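NDP-N-acetyl-D-galactosaminuronic acid dehydrogenase (Methanosarcina mazei Go1, PDB 3G79) probably oxidises UDP-N-acetyl-D-mannosamine to UDP-N-acetyl-D-mannosaminouronate, using two NAD(+) per sugar. Local coordinates at residues A[6-9]-A[10-14]; A[79-82]-A[83-87]. All blocks are in the same frame, centred on the assembly; numbering follows the deposited sequence.

Contact 1. Residues A[6-9]-A[10-14]; sequences SKLE and KLLKE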
loop_
_atom_site.group_PDB
_atom_site.type_symbol
_atom_site.label_atom_id
_atom_site.label_comp_id
_atom_site.label_asym_id
_atom_site.label_seq_id
_atom_site.Cartn_x
_atom_site.Cartn_y
_atom_site.Cartn_z
ATOM N N SER A 6 11.802 4.163 39.996
ATOM C CA SER A 6 12.316 2.798 39.923
ATOM C C SER A 6 13.807 2.769 40.244
ATOM O O SER A 6 14.484 3.784 40.206
ATOM C CB SER A 6 12.055 2.182 38.550
ATOM O OG SER A 6 13.198 2.343 37.732
ATOM N N LYS A 7 14.304 1.590 40.557
ATOM C CA LYS A 7 15.733 1.374 40.725
ATOM C C LYS A 7 16.565 1.929 39.566
ATOM O O LYS A 7 17.470 2.717 39.792
ATOM C CB LYS A 7 16.017 -0.117 40.934
ATOM C CG LYS A 7 17.444 -0.431 41.300
ATOM C CD LYS A 7 17.590 -1.907 41.426
ATOM C CE LYS A 7 19.026 -2.272 41.721
ATOM N NZ LYS A 7 19.169 -3.756 41.767
ATOM N N LEU A 8 16.264 1.518 38.336
ATOM C CA LEU A 8 16.994 2.000 37.142
ATOM C C LEU A 8 16.957 3.535 36.984
ATOM O O LEU A 8 18.011 4.178 36.791
ATOM C CB LEU A 8 16.497 1.303 35.871
ATOM C CG LEU A 8 17.094 1.766 34.534
ATOM C CD1 LEU A 8 18.629 1.667 34.539
ATOM C CD2 LEU A 8 16.506 0.980 33.357
ATOM N N GLU A 9 15.751 4.101 37.083
ATOM C CA GLU A 9 15.525 5.539 37.039
ATOM C C GLU A 9 16.467 6.301 37.980
ATOM O O GLU A 9 16.992 7.356 37.602
ATOM C CB GLU A 9 14.057 5.863 37.357
ATOM C CG GLU A 9 13.042 5.454 36.280
ATOM C CD GLU A 9 11.583 5.365 36.799
ATOM O OE1 GLU A 9 11.361 5.421 38.037
ATOM O OE2 GLU A 9 10.658 5.242 35.952
ATOM N N LYS A 10 16.651 5.758 39.191
ATOM C CA LYS A 10 17.507 6.348 40.248
ATOM C C LYS A 10 18.988 6.325 39.851
ATOM O O LYS A 10 19.676 7.361 39.911
ATOM C CB LYS A 10 17.382 5.599 41.579
ATOM C CG LYS A 10 16.068 5.697 42.317
ATOM C CD LYS A 10 16.023 4.623 43.425
ATOM C CE LYS A 10 14.968 4.917 44.507
ATOM N NZ LYS A 10 13.624 5.233 43.945
ATOM N N LEU A 11 19.458 5.136 39.454
ATOM C CA LEU A 11 20.809 4.957 38.966
ATOM C C LEU A 11 21.074 5.902 37.843
ATOM O O LEU A 11 22.128 6.483 37.779
ATOM C CB LEU A 11 20.988 3.559 38.415
ATOM C CG LEU A 11 21.116 2.457 39.425
ATOM C CD1 LEU A 11 20.890 1.141 38.742
ATOM C CD2 LEU A 11 22.524 2.599 39.947
ATOM N N LEU A 12 20.114 6.013 36.935
ATOM C CA LEU A 12 20.224 6.924 35.824
ATOM C C LEU A 12 20.270 8.385 36.277
ATOM O O LEU A 12 21.155 9.111 35.850
ATOM C CB LEU A 12 19.124 6.666 34.792
ATOM C CG LEU A 12 19.319 5.849 33.503
ATOM C CD1 LEU A 12 20.588 5.006 33.446
ATOM C CD2 LEU A 12 18.072 4.993 33.289
ATOM N N LYS A 13 19.378 8.819 37.162
ATOM C CA LYS A 13 19.426 10.237 37.564
ATOM C C LYS A 13 20.724 10.499 38.316
ATOM O O LYS A 13 21.318 11.553 38.157
ATOM C CB LYS A 13 18.186 10.712 38.362
ATOM C CG LYS A 13 16.969 11.230 37.476
ATOM C CD LYS A 13 17.239 12.467 36.494
ATOM C CE LYS A 13 15.976 12.848 35.661
ATOM N NZ LYS A 13 16.192 13.224 34.200
ATOM N N GLU A 14 21.149 9.525 39.116
ATOM C CA GLU A 14 22.402 9.579 39.851
ATOM C C GLU A 14 23.694 9.569 38.967
ATOM O O GLU A 14 24.703 10.166 39.358
ATOM C CB GLU A 14 22.396 8.470 40.920
ATOM C CG GLU A 14 23.715 7.749 41.158
ATOM C CD GLU A 14 23.568 6.496 42.032
ATOM O OE1 GLU A 14 24.559 5.721 42.111
ATOM O OE2 GLU A 14 22.477 6.301 42.634
#
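The first turn of helix 7-15 is joined to the next turn through L8 and L12 and through backbone bonds that begin at the N-cap, S6. The side chains of L8 and L12 cross at a slant on one face of the helix. L8 CG lies 3.6 Å from L12 CD2, and L8 CD1 is equally close to that methyl. L8 has CG anti to its backbone N (chi1 176°), which swings its isopropyl end towards L12. A205 and S206 of helix 204-214 touch L8 as well, and R209 of the same helix touches L12. S6 and E9 form a capping box at the helix start. E9 N donates to S6 OG at 3.2 Å in a nearly straight bond. E9 OE1 accepts from S6 N, though the modelled separation is too short to be taken literally. Next, K10 N bonds to S6 O at 3.1 Å and L12 N to L8 O at 2.8 Å. K10 runs back past the first turn in an extended chain, bent only at chi4, with CG 3.3 Å from S6 O, and its NZ bonds to the carbonyl of M5. K7 NZ makes a salt bridge with D173.

Contact 2. Residues A[79-82]-A[83-87]; sequences ELIG and KVVKA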
loop_
_atom_site.group_PDB
_atom_site.type_symbol
_atom_site.label_atom_id
_atom_site.label_comp_id
_atom_site.label_asym_id
_atom_site.label_seq_id
_atom_site.Cartn_x
_atom_site.Cartn_y
_atom_site.Cartn_z
ATOM N N GLU A 79 37.302 13.984 7.316
ATOM C CA GLU A 79 37.451 15.322 7.918
ATOM C C GLU A 79 36.805 15.355 9.313
ATOM O O GLU A 79 37.323 15.979 10.235
ATOM C CB GLU A 79 36.877 16.420 7.009
ATOM C CG GLU A 79 37.601 16.569 5.646
ATOM C CD GLU A 79 37.066 15.628 4.529
ATOM O OE1 GLU A 79 37.326 15.935 3.339
ATOM O OE2 GLU A 79 36.404 14.593 4.827
ATOM N N LEU A 80 35.684 14.655 9.447
ATOM C CA LEU A 80 35.033 14.487 10.725
ATOM C C LEU A 80 35.971 13.781 11.736
ATOM O O LEU A 80 36.183 14.296 12.829
ATOM C CB LEU A 80 33.707 13.747 10.545
ATOM C CG LEU A 80 32.794 13.682 11.773
ATOM C CD1 LEU A 80 32.671 15.029 12.472
ATOM C CD2 LEU A 80 31.418 13.103 11.421
ATOM N N ILE A 81 36.547 12.639 11.342
ATOM C CA ILE A 81 37.535 11.913 12.148
ATOM C C ILE A 81 38.682 12.845 12.521
ATOM O O ILE A 81 39.077 12.936 13.691
ATOM C CB ILE A 81 38.106 10.724 11.381
ATOM C CG1 ILE A 81 36.982 9.741 10.947
ATOM C CG2 ILE A 81 39.184 10.048 12.221
ATOM C CD1 ILE A 81 37.307 8.899 9.741
ATOM N N GLY A 82 39.184 13.585 11.544
ATOM C CA GLY A 82 40.323 14.480 11.790
ATOM C C GLY A 82 40.029 15.500 12.873
ATOM O O GLY A 82 40.867 15.762 13.742
ATOM N N LYS A 83 38.804 16.016 12.836
ATOM C CA LYS A 83 38.366 17.136 13.652
ATOM C C LYS A 83 38.222 16.651 15.078
ATOM O O LYS A 83 38.792 17.230 16.012
ATOM C CB LYS A 83 37.011 17.656 13.105
ATOM C CG LYS A 83 36.231 18.634 13.986
ATOM C CD LYS A 83 34.884 18.960 13.290
ATOM C CE LYS A 83 34.205 20.249 13.845
ATOM N NZ LYS A 83 33.588 20.195 15.240
ATOM N N VAL A 84 37.481 15.557 15.207
ATOM C CA VAL A 84 37.169 14.903 16.460
ATOM C C VAL A 84 38.444 14.351 17.160
ATOM O O VAL A 84 38.640 14.514 18.387
ATOM C CB VAL A 84 36.065 13.840 16.118
ATOM C CG1 VAL A 84 36.483 12.429 16.402
ATOM C CG2 VAL A 84 34.710 14.200 16.718
ATOM N N VAL A 85 39.332 13.737 16.370
ATOM C CA VAL A 85 40.606 13.250 16.883
ATOM C C VAL A 85 41.454 14.448 17.335
ATOM O O VAL A 85 42.011 14.455 18.447
ATOM C CB VAL A 85 41.325 12.350 15.848
ATOM C CG1 VAL A 85 42.767 12.046 16.254
ATOM C CG2 VAL A 85 40.541 11.064 15.647
ATOM N N LYS A 86 41.500 15.491 16.511
ATOM C CA LYS A 86 42.316 16.672 16.848
ATOM C C LYS A 86 41.830 17.335 18.151
ATOM O O LYS A 86 42.640 17.875 18.919
ATOM C CB LYS A 86 42.329 17.669 15.678
ATOM C CG LYS A 86 42.811 19.078 15.999
ATOM C CD LYS A 86 42.416 20.025 14.866
ATOM C CE LYS A 86 43.047 21.430 15.016
ATOM N NZ LYS A 86 44.554 21.455 15.021
ATOM N N ALA A 87 40.514 17.296 18.381
ATOM C CA ALA A 87 39.899 17.893 19.560
ATOM C C ALA A 87 39.949 16.945 20.763
ATOM O O ALA A 87 39.383 17.230 21.833
ATOM C CB ALA A 87 38.450 18.278 19.260
#
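I81 sets its CG2 methyl beside CG2 of V85, 3.8 Å away, one turn further along helix 77-86. This helix belongs to the Rossmann-type NAD-binding domain and runs into strand 90-93, at one edge of the sheet. The two beta-branched side chains run alongside each other in the same direction. In I81, CG2 is anti to the backbone N while CG1 is anti to the carbonyl carbon (chi1 -58°); this leaves the short CG2 branch facing V85, whose own CG2 lies 3.1 Å from I81 O. Their backbones are joined too: V85 N donates to I81 O at 2.8 Å. L80 and V84 are joined through the backbone: V84 N bonds to L80 O at 3.0 Å, almost straight at 173°, and V84 CB rests 3.3 Å from the same oxygen. L80 packs on V35 and L36 of helix 30-39, whereas V84 touches A38 of that helix and F90 of the strand. F90 also meets V85. K83 runs out to a salt bridge between its NZ and D39, a further tie to helix 30-39. The carbonyl of G82 accepts from K86 N at 2.9 Å, and K86 CB lies 3.1 Å from that oxygen.

Contacts 1 and 2 are both single-helix contacts, in helices 7-15 and 77-86, and do not touch each other. Their centres are 34 Å apart and their nearest atoms about 24 Å. Contact 1 comes first in the chain, just ahead of strand 20-24; contact 2 leads into strand 90-93. Both strands belong to the same mixed eight-stranded sheet, with strand 45-49 between them. Helix 30-39, on which contact 2 packs, follows a glycine-rich turn after strand 20-24 that is consistent with a dinucleotide-binding motif. Contact 1 packs instead on helix 204-214, which precedes strand 223-227 at the other edge of the sheet.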